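Local coordinates for biotin protein ligase-like protein of unknown function (Silicibacter sp., PDB 3BFM), which is of unknown function but resembles biotin and lipoate protein ligases and binds calcium ions, at residues Gly20-Asp25 against Val41-Thr46; Leu26-Ala31 against Trp122-Leu127; Leu49-Val54 against Arg158-Trp163; Leu107-Ser112 against Thr229-Gln234; Leu127-Trp132 against Thr144-Glu149. All blocks are in the same frame, centred on the assembly; numbering follows the deposited sequence. Where two conformers were deposited one is given.

Overall arrangement
All five interactions reach one mixed sheet; interaction 5 lies at the end of strand 123-130, where the chain turns back. Helix 23-32 supplies both interaction 1, where its start meets a calcium site, and interaction 2; the two centres lie about 12 Å apart. Interaction 3 covers the sheet with helix 156-175, its centre about 10 Å from that of interaction 1, and strands 39-44 and 48-55 are neighbours there. Interaction 4 attaches the C-terminal tail to strand 102-111, its centre about 10 Å from that of interaction 2. Interaction 5, centred about 22 Å from interactions 2 and 4, shares Leu127 with interaction 2. No active site is established, and the role of the calcium is unknown.

Interaction 1 (Gly20-Asp25 against Val41-Thr46); sequences GQDPFD and VYELGT. With CA (calcium ion), chain B.
Pro23 lies across the side chain of Glu43 at roughly a right angle, and the proline is the residue most covered in this contact. Its CG sits 3.5 Å from CB of Glu43, while its CD comes within 3.3 Å of the carboxylate oxygen OE1 of Glu43. On the other flank, CB of Pro23 approaches the carbonyl O of Val41 at 3.5 Å, and CG1 of Val41 packs against CA of Pro23 at 3.6 Å. Glu43 has CG anti to its backbone N (chi1 -173°) and an extended chain beyond, which carries the carboxylate past the proline to the calcium ion. Both its oxygens bind the metal, OE1 at 2.5 Å and OE2 at 2.4 Å, a bidentate grip. Gln21 contributes its backbone O at 2.3 Å from the calcium ion and Asp22 its OD1; three waters bring the ligand count to seven. Metal-binding oxygens explain the close approach of Asp22 OD1 to Glu43 OE1, 3.2 Å, since the shared cation probably offsets their repulsion. The contact joins the start of helix 23-32 to strand 39-44 within a beta-alpha-beta unit opened by strand 13-16, with Arg50 of neighbouring strand 48-55 touching both Pro23 and Glu43.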
# COMPACT_ATOMS: atom_id res chain seq x y z
N GLY A 20 24.62 -9.76 -8.28
CA GLY A 20 24.96 -10.16 -6.95
C GLY A 20 23.77 -10.22 -6.00
O GLY A 20 23.92 -10.64 -4.86
N GLN A 21 22.60 -9.79 -6.46
CA GLN A 21 21.38 -9.75 -5.65
C GLN A 21 20.35 -10.81 -6.10
O GLN A 21 20.14 -11.06 -7.31
CB GLN A 21 20.73 -8.37 -5.77
CG GLN A 21 21.62 -7.15 -5.45
CD GLN A 21 20.97 -5.77 -5.72
OE1 GLN A 21 20.19 -5.58 -6.66
NE2 GLN A 21 21.33 -4.80 -4.88
N ASP A 22 19.68 -11.45 -5.13
CA ASP A 22 18.49 -12.25 -5.42
C ASP A 22 17.34 -11.70 -4.58
O ASP A 22 17.58 -11.13 -3.51
CB ASP A 22 18.70 -13.75 -5.10
CG ASP A 22 19.86 -14.37 -5.87
OD1 ASP A 22 20.10 -14.02 -7.05
OD2 ASP A 22 20.54 -15.22 -5.27
N PRO A 23 16.10 -11.81 -5.08
CA PRO A 23 14.97 -11.14 -4.42
C PRO A 23 14.75 -11.40 -2.92
O PRO A 23 14.63 -10.43 -2.15
CB PRO A 23 13.78 -11.58 -5.27
CG PRO A 23 14.35 -11.75 -6.62
CD PRO A 23 15.68 -12.42 -6.35
N PHE A 24 14.72 -12.66 -2.50
CA PHE A 24 14.37 -12.97 -1.11
C PHE A 24 15.48 -12.40 -0.21
O PHE A 24 15.18 -11.66 0.74
CB PHE A 24 14.20 -14.47 -0.93
CG PHE A 24 13.78 -14.89 0.47
CD1 PHE A 24 12.52 -14.54 0.95
CD2 PHE A 24 14.63 -15.60 1.29
CE1 PHE A 24 12.09 -14.94 2.19
CE2 PHE A 24 14.21 -15.98 2.57
CZ PHE A 24 12.97 -15.63 3.01
N ASP A 25 16.74 -12.71 -0.52
CA ASP A 25 17.88 -12.17 0.23
C ASP A 25 17.89 -10.65 0.27
O ASP A 25 18.03 -10.05 1.35
CB ASP A 25 19.20 -12.66 -0.36
CG ASP A 25 20.41 -12.19 0.44
OD1 ASP A 25 20.78 -12.91 1.40
OD2 ASP A 25 21.00 -11.13 0.12
N VAL A 41 10.62 -6.97 -4.57
CA VAL A 41 11.86 -7.23 -5.30
C VAL A 41 11.64 -8.43 -6.19
O VAL A 41 11.07 -9.42 -5.75
CB VAL A 41 13.02 -7.55 -4.35
CG1 VAL A 41 14.35 -7.67 -5.15
CG2 VAL A 41 13.12 -6.48 -3.26
N TYR A 42 12.06 -8.35 -7.45
CA TYR A 42 11.83 -9.44 -8.36
C TYR A 42 13.02 -9.67 -9.27
O TYR A 42 13.91 -8.81 -9.43
CB TYR A 42 10.54 -9.21 -9.16
CG TYR A 42 10.62 -8.01 -10.09
CD1 TYR A 42 11.10 -8.15 -11.37
CD2 TYR A 42 10.20 -6.76 -9.67
CE1 TYR A 42 11.17 -7.09 -12.21
CE2 TYR A 42 10.27 -5.65 -10.54
CZ TYR A 42 10.75 -5.83 -11.79
OH TYR A 42 10.85 -4.74 -12.65
N GLU A 43 13.07 -10.86 -9.85
CA GLU A 43 14.13 -11.24 -10.78
C GLU A 43 13.51 -12.26 -11.71
O GLU A 43 13.07 -13.32 -11.25
CB GLU A 43 15.33 -11.84 -10.02
CG GLU A 43 16.51 -12.10 -10.88
CD GLU A 43 17.82 -12.28 -10.12
OE1 GLU A 43 17.85 -12.60 -8.89
OE2 GLU A 43 18.86 -12.17 -10.78
N LEU A 44 13.40 -11.89 -13.00
CA LEU A 44 12.82 -12.76 -14.01
C LEU A 44 13.90 -13.26 -14.97
O LEU A 44 14.71 -12.46 -15.50
CB LEU A 44 11.74 -12.02 -14.83
CG LEU A 44 10.28 -12.04 -14.35
CD1 LEU A 44 10.07 -11.02 -13.23
CD2 LEU A 44 9.34 -11.75 -15.51
N GLY A 45 13.92 -14.56 -15.18
CA GLY A 45 14.69 -15.18 -16.25
C GLY A 45 13.74 -15.92 -17.15
O GLY A 45 12.54 -15.97 -16.91
N THR A 46 14.27 -16.53 -18.20
CA THR A 46 13.45 -17.32 -19.07
C THR A 46 12.99 -18.61 -18.34
O THR A 46 11.95 -19.13 -18.66
CB THR A 46 14.21 -17.66 -20.36
OG1 THR A 46 15.41 -18.36 -20.05
CG2 THR A 46 14.61 -16.37 -21.07
CA CA B . 20.32 -12.69 -8.97
O HOH W 1 21.34 -10.85 -10.05
O HOH W 2 22.67 -12.99 -8.34
O HOH W 3 20.68 -14.71 -10.16

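Interaction 2 (Leu26-Ala31 against Trp122-Leu127); sequences LACQKA and WLVVGL
Ala31 places its methyl over one face of the Trp122 indole, a CH-pi contact in which CB stands 3.7 Å from the centroid of the five-membered ring and 21° off the ring normal. The nearest ring atoms, CD2 and CG of Trp122, are both 3.5 Å from that CB. The carbonyl O of Cys28 also lies over this face, offset toward the rim, about 4.1 Å above the plane. Cys28 also brings its sulfur to the benzo part of the indole: SG lies 4.0 Å from CZ3 of Trp122, and the approach to the six-membered ring is oblique, 59° off the normal. The same SG touches CB of Val124 at 3.9 Å, so it bridges tryptophan and valine. Val124 in turn points its CG1 at CB of Ala27, 3.8 Å away. Around the indole, NE1 of Trp122 hydrogen-bonds to Glu32. The small side chains of Ala27, Cys28 and Ala31 are consistent with the close approach: the axes of helix 26-31 and strand 123-127 come within 8.5 Å and run nearly antiparallel, 168° apart. This is the helix-on-sheet layering of an alpha/beta domain, consistent with the biotin/lipoate ligase family fold.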
# COMPACT_ATOMS: atom_id res chain seq x y z
N LEU A 26 17.74 -10.04 -0.91
CA LEU A 26 17.77 -8.58 -1.02
C LEU A 26 16.63 -7.91 -0.25
O LEU A 26 16.82 -6.90 0.43
CB LEU A 26 17.72 -8.15 -2.50
CG LEU A 26 17.86 -6.62 -2.72
CD1 LEU A 26 19.14 -6.12 -2.06
CD2 LEU A 26 17.76 -6.26 -4.21
N ALA A 27 15.43 -8.45 -0.40
CA ALA A 27 14.30 -7.90 0.36
C ALA A 27 14.56 -7.94 1.86
O ALA A 27 14.24 -6.98 2.57
CB ALA A 27 13.03 -8.65 0.02
N CYS A 28 15.11 -9.04 2.36
CA CYS A 28 15.46 -9.16 3.77
C CYS A 28 16.54 -8.19 4.18
O CYS A 28 16.47 -7.56 5.24
CB CYS A 28 15.95 -10.58 4.09
SG CYS A 28 14.67 -11.83 4.09
N GLN A 29 17.52 -8.01 3.31
CA GLN A 29 18.61 -7.05 3.56
C GLN A 29 18.05 -5.64 3.63
O GLN A 29 18.33 -4.90 4.57
CB GLN A 29 19.68 -7.15 2.47
CG GLN A 29 20.92 -6.34 2.75
N LYS A 30 17.23 -5.28 2.65
CA LYS A 30 16.63 -3.96 2.64
C LYS A 30 15.70 -3.73 3.85
O LYS A 30 15.67 -2.65 4.45
CB LYS A 30 15.92 -3.70 1.33
CG LYS A 30 16.89 -3.51 0.18
CD LYS A 30 16.25 -2.95 -1.06
CE LYS A 30 17.31 -2.48 -2.05
NZ LYS A 30 16.88 -1.23 -2.74
N ALA A 31 14.99 -4.79 4.25
CA ALA A 31 14.06 -4.68 5.36
C ALA A 31 14.86 -4.36 6.63
O ALA A 31 14.53 -3.46 7.41
CB ALA A 31 13.27 -5.98 5.50
N TRP A 122 9.84 -6.44 10.73
CA TRP A 122 9.59 -6.76 9.32
C TRP A 122 9.39 -8.23 9.12
O TRP A 122 9.85 -9.05 9.90
CB TRP A 122 10.71 -6.26 8.42
CG TRP A 122 12.06 -6.80 8.73
CD1 TRP A 122 13.04 -6.16 9.48
CD2 TRP A 122 12.63 -8.04 8.30
NE1 TRP A 122 14.14 -6.94 9.54
CE2 TRP A 122 13.93 -8.10 8.84
CE3 TRP A 122 12.17 -9.13 7.55
CZ2 TRP A 122 14.77 -9.18 8.63
CZ3 TRP A 122 13.01 -10.20 7.33
CH2 TRP A 122 14.30 -10.21 7.88
N LEU A 123 8.74 -8.54 8.00
CA LEU A 123 8.58 -9.89 7.53
C LEU A 123 8.69 -9.87 6.01
O LEU A 123 8.24 -8.93 5.37
CB LEU A 123 7.21 -10.37 7.97
CG LEU A 123 6.92 -11.85 7.89
CD1 LEU A 123 6.11 -12.34 9.12
CD2 LEU A 123 6.20 -12.19 6.57
N VAL A 124 9.31 -10.89 5.44
CA VAL A 124 9.43 -11.00 3.97
C VAL A 124 8.90 -12.34 3.54
O VAL A 124 9.22 -13.36 4.16
CB VAL A 124 10.91 -10.88 3.51
CG1 VAL A 124 11.08 -11.27 2.04
CG2 VAL A 124 11.44 -9.46 3.79
N VAL A 125 8.07 -12.34 2.50
CA VAL A 125 7.64 -13.58 1.84
C VAL A 125 8.21 -13.65 0.45
O VAL A 125 8.06 -12.72 -0.34
CB VAL A 125 6.10 -13.67 1.79
CG1 VAL A 125 5.67 -14.89 0.97
CG2 VAL A 125 5.58 -13.72 3.18
N GLY A 126 8.85 -14.76 0.12
CA GLY A 126 9.48 -14.91 -1.18
C GLY A 126 8.86 -16.03 -1.97
O GLY A 126 8.47 -17.05 -1.39
N LEU A 127 8.75 -15.82 -3.28
CA LEU A 127 8.27 -16.80 -4.22
C LEU A 127 9.46 -17.24 -5.09
O LEU A 127 10.23 -16.39 -5.57
CB LEU A 127 7.16 -16.16 -5.08
CG LEU A 127 6.67 -17.01 -6.25
CD1 LEU A 127 6.02 -18.32 -5.73
CD2 LEU A 127 5.68 -16.23 -7.20

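Interaction 3 (Leu49-Val54 against Arg158-Trp163); sequences LRAALV and RLLESW
Leu53, in the conformer described here, and Trp163 meet tip to tip, the leucine's branches reaching the outer rim of the indole's benzo ring. CD2 of Leu53 is 3.6 Å from CZ3 of Trp163, and CG of Leu53 is 3.7 Å from CH2, while CD1 lies over one face. Trp163 has CG anti to its backbone N (chi1 -180°), which directs that atom off the helix toward the strand. Ala51 fits beside this pair: its CB approaches CZ3 of Trp163 obliquely at 3.9 Å and CD1 of Leu160 at 3.4 Å, tighter than usual van der Waals contact. At the far end, CD2 of Leu49, again in one of two conformers, touches CD2 of Leu159 at 4.3 Å. The indole's NE1 donates a hydrogen bond to the carbonyl O of Cys71 in helix 67-82, which helps fix the rotation of the ring. An alanine in place of Trp163 would probably open a gap beside Leu53 and Ala51 and leave the Cys71 carbonyl without this donor. Helix 158-163 runs 23° from strand 49-54 with axes 10.0 Å apart, the near-parallel packing of a helix on a sheet characteristic of alpha/beta folds.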
# COMPACT_ATOMS: atom_id res chain seq x y z
N LEU A 49 11.10 -17.62 -12.11
CA LEU A 49 10.57 -16.36 -11.57
C LEU A 49 10.86 -16.29 -10.08
O LEU A 49 10.53 -17.21 -9.35
CB LEU A 49 9.05 -16.23 -11.82
CG LEU A 49 8.27 -15.07 -11.15
CD1 LEU A 49 8.79 -13.71 -11.66
CD2 LEU A 49 6.77 -15.17 -11.40
N ARG A 50 11.47 -15.20 -9.62
CA ARG A 50 11.65 -15.01 -8.18
C ARG A 50 11.10 -13.67 -7.82
O ARG A 50 11.21 -12.73 -8.62
CB ARG A 50 13.11 -15.16 -7.74
CG ARG A 50 13.61 -16.59 -7.89
CD ARG A 50 15.11 -16.67 -7.64
NE ARG A 50 15.82 -16.29 -8.84
CZ ARG A 50 17.12 -16.06 -8.91
NH1 ARG A 50 17.90 -16.14 -7.84
NH2 ARG A 50 17.66 -15.73 -10.08
N ALA A 51 10.50 -13.58 -6.63
CA ALA A 51 10.02 -12.33 -6.14
C ALA A 51 9.90 -12.38 -4.65
O ALA A 51 9.90 -13.46 -4.03
CB ALA A 51 8.68 -11.95 -6.83
N ALA A 52 9.89 -11.22 -4.03
CA ALA A 52 9.80 -11.17 -2.55
C ALA A 52 9.09 -9.88 -2.17
O ALA A 52 9.35 -8.85 -2.78
CB ALA A 52 11.19 -11.30 -1.85
N LEU A 53 8.23 -9.98 -1.16
CA LEU A 53 7.44 -8.87 -0.61
C LEU A 53 7.88 -8.55 0.81
O LEU A 53 7.99 -9.48 1.65
CB LEU A 53 5.98 -9.25 -0.46
CG LEU A 53 5.30 -10.05 -1.55
CD1 LEU A 53 3.88 -10.31 -1.07
CD2 LEU A 53 5.31 -9.28 -2.86
N VAL A 54 8.10 -7.26 1.08
CA VAL A 54 8.37 -6.77 2.44
C VAL A 54 7.04 -6.32 3.05
O VAL A 54 6.30 -5.52 2.45
CB VAL A 54 9.37 -5.59 2.46
CG1 VAL A 54 9.49 -5.00 3.89
CG2 VAL A 54 10.75 -6.03 1.87
N ARG A 158 3.10 -10.98 -16.09
CA ARG A 158 1.68 -10.88 -15.73
C ARG A 158 1.37 -11.67 -14.47
O ARG A 158 0.56 -11.26 -13.66
CB ARG A 158 0.79 -11.37 -16.87
CG ARG A 158 0.97 -10.61 -18.20
CD ARG A 158 0.52 -9.16 -18.15
NE ARG A 158 1.51 -8.24 -17.59
CZ ARG A 158 2.58 -7.77 -18.23
NH1 ARG A 158 2.87 -8.18 -19.47
NH2 ARG A 158 3.38 -6.92 -17.62
N LEU A 159 1.99 -12.84 -14.34
CA LEU A 159 1.86 -13.67 -13.12
C LEU A 159 2.39 -12.97 -11.85
O LEU A 159 1.76 -12.98 -10.78
CB LEU A 159 2.52 -15.02 -13.34
CG LEU A 159 2.39 -16.01 -12.16
CD1 LEU A 159 0.95 -16.35 -11.78
CD2 LEU A 159 3.17 -17.33 -12.43
N LEU A 160 3.56 -12.35 -11.97
CA LEU A 160 4.11 -11.51 -10.92
C LEU A 160 3.17 -10.40 -10.48
O LEU A 160 2.93 -10.21 -9.29
CB LEU A 160 5.46 -10.96 -11.35
CG LEU A 160 6.15 -9.99 -10.42
CD1 LEU A 160 6.41 -10.61 -9.02
CD2 LEU A 160 7.47 -9.56 -11.10
N GLU A 161 2.66 -9.63 -11.46
CA GLU A 161 1.72 -8.56 -11.18
C GLU A 161 0.50 -9.09 -10.47
O GLU A 161 0.00 -8.49 -9.52
CB GLU A 161 1.25 -7.93 -12.50
CG GLU A 161 2.31 -7.13 -13.17
CD GLU A 161 1.92 -6.67 -14.58
OE1 GLU A 161 0.94 -7.20 -15.15
OE2 GLU A 161 2.59 -5.73 -15.08
N SER A 162 0.01 -10.23 -10.95
CA SER A 162 -1.20 -10.83 -10.40
C SER A 162 -0.98 -11.35 -8.98
O SER A 162 -1.85 -11.23 -8.13
CB SER A 162 -1.68 -11.93 -11.32
OG SER A 162 -2.97 -12.32 -10.96
N TRP A 163 0.19 -11.92 -8.73
CA TRP A 163 0.50 -12.42 -7.39
C TRP A 163 0.43 -11.22 -6.42
O TRP A 163 -0.26 -11.23 -5.39
CB TRP A 163 1.85 -13.10 -7.35
CG TRP A 163 2.21 -13.63 -5.98
CD1 TRP A 163 1.47 -14.51 -5.21
CD2 TRP A 163 3.41 -13.37 -5.25
NE1 TRP A 163 2.14 -14.79 -4.06
CE2 TRP A 163 3.33 -14.10 -4.05
CE3 TRP A 163 4.52 -12.57 -5.49
CZ2 TRP A 163 4.33 -14.05 -3.07
CZ3 TRP A 163 5.53 -12.50 -4.52
CH2 TRP A 163 5.43 -13.25 -3.34

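Interaction 4 (Leu107-Ser112 against Thr229-Gln234); sequences LRIAAS and TTVLVQ
Ile109 and Leu232 form the apolar centre, CG1 of the isoleucine lying 4.1 Å from CD2 of the leucine. That same CD2 of Leu232 extends to CB of Ala111, 4.2 Å away, and thereby spans two strand residues that face the same side. On the other flank of Ile109, its CG2 meets CG2 of Val231 at 3.9 Å, the two side chains crossing obliquely. Val231 holds this CG2 between its backbone N and carbonyl carbon, a position that turns the methyl to CG2 of Ile109. Further out, CG2 of Val233 brushes CD of Arg108, whose NH2 is held by a salt bridge to Asp128. The polar edge starts with one direct hydrogen bond, from Val233 N to Ile109 O at 3.0 Å and nearly straight, 170° at the hydrogen. Two waters extend it: one accepts from Ile109 N and donates to Val231 O at 2.8 Å, the other accepts from Ala111 N and donates to Val233 O at 2.7 Å. Direct and water-mediated bonds therefore alternate along the edge of strand 102-111. The tail, which follows strand 223-226, lies beside strand 102-111, with Phe24 of helix 23-32 touching Val233 and Leu68 of helix 67-82 touching Val231.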
# COMPACT_ATOMS: atom_id res chain seq x y z
N LEU A 107 7.11 -20.99 -1.55
CA LEU A 107 7.09 -19.73 -0.84
C LEU A 107 7.97 -19.84 0.40
O LEU A 107 7.89 -20.83 1.13
CB LEU A 107 5.68 -19.37 -0.41
CG LEU A 107 4.70 -18.97 -1.51
CD1 LEU A 107 3.24 -19.06 -0.97
CD2 LEU A 107 4.99 -17.59 -2.05
N ARG A 108 8.77 -18.82 0.67
CA ARG A 108 9.64 -18.77 1.84
C ARG A 108 9.22 -17.59 2.68
O ARG A 108 8.66 -16.60 2.14
CB ARG A 108 11.13 -18.63 1.44
CG ARG A 108 11.69 -19.93 0.89
CD ARG A 108 13.18 -19.85 0.70
NE ARG A 108 13.48 -19.01 -0.45
CZ ARG A 108 14.70 -18.57 -0.76
NH1 ARG A 108 15.73 -18.88 0.01
NH2 ARG A 108 14.87 -17.83 -1.84
N ILE A 109 9.54 -17.67 3.96
CA ILE A 109 9.23 -16.59 4.89
C ILE A 109 10.40 -16.35 5.86
O ILE A 109 11.01 -17.33 6.35
CB ILE A 109 7.89 -16.85 5.64
CG1 ILE A 109 7.58 -15.69 6.55
CG2 ILE A 109 7.88 -18.18 6.47
CD1 ILE A 109 6.08 -15.54 6.84
N ALA A 110 10.67 -15.06 6.13
CA ALA A 110 11.69 -14.64 7.09
C ALA A 110 11.12 -13.50 7.88
O ALA A 110 10.19 -12.80 7.45
CB ALA A 110 13.02 -14.20 6.42
N ALA A 111 11.67 -13.31 9.06
CA ALA A 111 11.30 -12.15 9.84
C ALA A 111 12.45 -11.64 10.74
O ALA A 111 13.47 -12.29 10.87
CB ALA A 111 10.03 -12.47 10.66
N SER A 112 12.20 -10.49 11.37
CA SER A 112 13.23 -9.72 12.07
C SER A 112 13.54 -10.35 13.39
O SER A 112 14.56 -10.03 13.99
CB SER A 112 12.78 -8.27 12.29
OG SER A 112 11.72 -8.18 13.25
N THR A 229 6.11 -20.95 12.91
CA THR A 229 7.43 -20.34 13.15
C THR A 229 8.63 -21.26 12.84
O THR A 229 9.72 -20.76 12.48
CB THR A 229 7.55 -19.74 14.57
OG1 THR A 229 7.19 -20.73 15.53
CG2 THR A 229 6.60 -18.59 14.76
N THR A 230 8.42 -22.58 12.89
CA THR A 230 9.45 -23.54 12.55
C THR A 230 9.95 -23.48 11.10
O THR A 230 11.03 -23.96 10.81
CB THR A 230 9.04 -25.01 12.90
OG1 THR A 230 7.99 -25.43 12.03
CG2 THR A 230 8.62 -25.12 14.36
N VAL A 231 9.18 -22.88 10.19
CA VAL A 231 9.57 -22.81 8.77
C VAL A 231 10.29 -21.50 8.44
O VAL A 231 10.70 -21.30 7.32
CB VAL A 231 8.35 -23.02 7.82
CG1 VAL A 231 7.50 -24.24 8.28
CG2 VAL A 231 7.49 -21.80 7.77
N LEU A 232 10.44 -20.62 9.42
CA LEU A 232 11.21 -19.40 9.24
C LEU A 232 12.62 -19.69 8.76
O LEU A 232 13.32 -20.55 9.32
CB LEU A 232 11.25 -18.56 10.51
CG LEU A 232 10.03 -17.75 10.88
CD1 LEU A 232 10.19 -17.23 12.29
CD2 LEU A 232 9.79 -16.57 9.92
N VAL A 233 13.03 -18.99 7.72
CA VAL A 233 14.37 -19.14 7.17
C VAL A 233 15.34 -18.50 8.15
O VAL A 233 15.17 -17.33 8.53
CB VAL A 233 14.52 -18.46 5.81
CG1 VAL A 233 15.99 -18.48 5.35
CG2 VAL A 233 13.64 -19.17 4.79
N GLN A 234 16.33 -19.28 8.59
CA GLN A 234 17.26 -18.86 9.64
C GLN A 234 18.46 -18.20 9.03
O GLN A 234 19.14 -18.82 8.22
CB GLN A 234 17.74 -20.08 10.44
CG GLN A 234 16.63 -20.99 10.99
O HOH W 4 10.27 -20.35 4.77
O HOH W 5 13.63 -15.45 9.74

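Interaction 5 (Leu127-Trp132 against Thr144-Glu149); sequences LDLPLW and TALYAE
Trp132 receives CB of Tyr147 over one face of its six-membered ring, a CH-pi contact with that CB 3.4 Å from the centroid and 12° off the normal. The tyrosine ring then turns its edge to the same indole: centroids are 5.1 Å apart and the planes meet at 60°, an edge-to-face pair in which CD2 of Tyr147 comes 3.5 Å from CE2 of Trp132. Tyr147 also reaches back with CE2, which rests 3.8 Å from CB of Leu131, and its OH hydrogen-bonds to the carbonyl O of Val154. A glycine in place of Tyr147 would probably leave the indole face without its CH-pi partner and the Val154 carbonyl without this bond. Strand 123-130 of the ligase-like domain's central sheet ends here, and the loop after it folds back in a short 3-10 turn that includes Leu146 and Tyr147. Two backbone bonds fasten that turn: Leu146 N to Pro130 O at 2.9 Å, nearly straight at 178°, and Tyr147 N to Leu131 O, also 2.9 Å. Leu131 and Leu146 lie side by side pointing the same way, their CD2 atoms 3.9 Å apart, and CD2 of Leu129 joins them from the strand.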
# COMPACT_ATOMS: atom_id res chain seq x y z
N LEU A 127 8.75 -15.82 -3.28
CA LEU A 127 8.27 -16.80 -4.22
C LEU A 127 9.46 -17.24 -5.09
O LEU A 127 10.23 -16.39 -5.57
CB LEU A 127 7.16 -16.16 -5.08
CG LEU A 127 6.67 -17.01 -6.25
CD1 LEU A 127 6.02 -18.32 -5.73
CD2 LEU A 127 5.68 -16.23 -7.20
N ASP A 128 9.65 -18.55 -5.24
CA ASP A 128 10.57 -19.09 -6.24
C ASP A 128 9.75 -20.07 -7.11
O ASP A 128 9.15 -21.01 -6.60
CB ASP A 128 11.72 -19.81 -5.58
CG ASP A 128 12.76 -18.85 -4.97
OD1 ASP A 128 12.47 -18.15 -3.97
OD2 ASP A 128 13.90 -18.83 -5.48
N LEU A 129 9.70 -19.82 -8.42
CA LEU A 129 8.90 -20.64 -9.28
C LEU A 129 9.70 -21.00 -10.53
O LEU A 129 10.08 -20.10 -11.32
CB LEU A 129 7.60 -19.91 -9.66
CG LEU A 129 6.55 -20.61 -10.51
CD1 LEU A 129 5.85 -21.70 -9.68
CD2 LEU A 129 5.47 -19.66 -11.11
N PRO A 130 9.96 -22.29 -10.71
CA PRO A 130 10.56 -22.72 -11.96
C PRO A 130 9.62 -22.65 -13.13
O PRO A 130 8.49 -23.06 -13.02
CB PRO A 130 10.96 -24.16 -11.68
CG PRO A 130 10.01 -24.63 -10.64
CD PRO A 130 9.70 -23.44 -9.81
N LEU A 131 10.09 -22.12 -14.25
CA LEU A 131 9.27 -21.95 -15.45
C LEU A 131 9.58 -23.05 -16.45
O LEU A 131 8.66 -23.64 -16.99
CB LEU A 131 9.52 -20.59 -16.04
CG LEU A 131 9.17 -19.40 -15.14
CD1 LEU A 131 9.56 -18.09 -15.88
CD2 LEU A 131 7.71 -19.37 -14.74
N TRP A 132 10.85 -23.31 -16.69
CA TRP A 132 11.31 -24.49 -17.42
C TRP A 132 12.20 -25.32 -16.50
O TRP A 132 12.82 -24.76 -15.59
CB TRP A 132 12.15 -24.08 -18.61
CG TRP A 132 11.37 -23.33 -19.63
CD1 TRP A 132 11.56 -22.04 -20.00
CD2 TRP A 132 10.31 -23.83 -20.46
NE1 TRP A 132 10.69 -21.71 -20.98
CE2 TRP A 132 9.91 -22.79 -21.28
CE3 TRP A 132 9.67 -25.07 -20.59
CZ2 TRP A 132 8.86 -22.92 -22.22
CZ3 TRP A 132 8.64 -25.21 -21.50
CH2 TRP A 132 8.25 -24.14 -22.31
N THR A 144 8.65 -30.64 -11.37
CA THR A 144 8.18 -30.13 -12.65
C THR A 144 8.50 -28.64 -12.72
O THR A 144 9.25 -28.12 -11.90
CB THR A 144 6.67 -30.39 -12.84
OG1 THR A 144 6.29 -30.13 -14.21
CG2 THR A 144 5.83 -29.53 -11.91
N ALA A 145 7.93 -27.97 -13.71
CA ALA A 145 8.10 -26.55 -13.90
C ALA A 145 6.82 -26.06 -14.55
O ALA A 145 6.12 -26.83 -15.21
CB ALA A 145 9.30 -26.25 -14.79
N LEU A 146 6.52 -24.79 -14.37
CA LEU A 146 5.25 -24.22 -14.77
C LEU A 146 4.90 -24.48 -16.23
O LEU A 146 3.77 -24.87 -16.53
CB LEU A 146 5.22 -22.71 -14.55
CG LEU A 146 3.82 -22.08 -14.59
CD1 LEU A 146 2.99 -22.49 -13.40
CD2 LEU A 146 4.01 -20.56 -14.65
N TYR A 147 5.85 -24.24 -17.13
CA TYR A 147 5.58 -24.34 -18.55
C TYR A 147 5.58 -25.79 -19.00
O TYR A 147 5.17 -26.10 -20.12
CB TYR A 147 6.57 -23.49 -19.37
CG TYR A 147 6.41 -22.01 -19.14
CD1 TYR A 147 5.18 -21.45 -18.83
CD2 TYR A 147 7.49 -21.15 -19.28
CE1 TYR A 147 5.05 -20.11 -18.60
CE2 TYR A 147 7.37 -19.79 -19.07
CZ TYR A 147 6.15 -19.26 -18.75
OH TYR A 147 6.04 -17.89 -18.54
N ALA A 148 6.03 -26.69 -18.13
CA ALA A 148 5.89 -28.12 -18.37
C ALA A 148 4.47 -28.60 -18.04
O ALA A 148 4.09 -29.68 -18.46
CB ALA A 148 6.94 -28.91 -17.54
N GLU A 149 3.69 -27.78 -17.33
CA GLU A 149 2.39 -28.22 -16.78
C GLU A 149 1.18 -27.57 -17.42
O GLU A 149 0.14 -27.44 -16.79
CB GLU A 149 2.35 -27.93 -15.27
CG GLU A 149 3.31 -28.78 -14.48
CD GLU A 149 3.00 -30.28 -14.62
OE1 GLU A 149 1.81 -30.62 -14.83
OE2 GLU A 149 3.95 -31.09 -14.52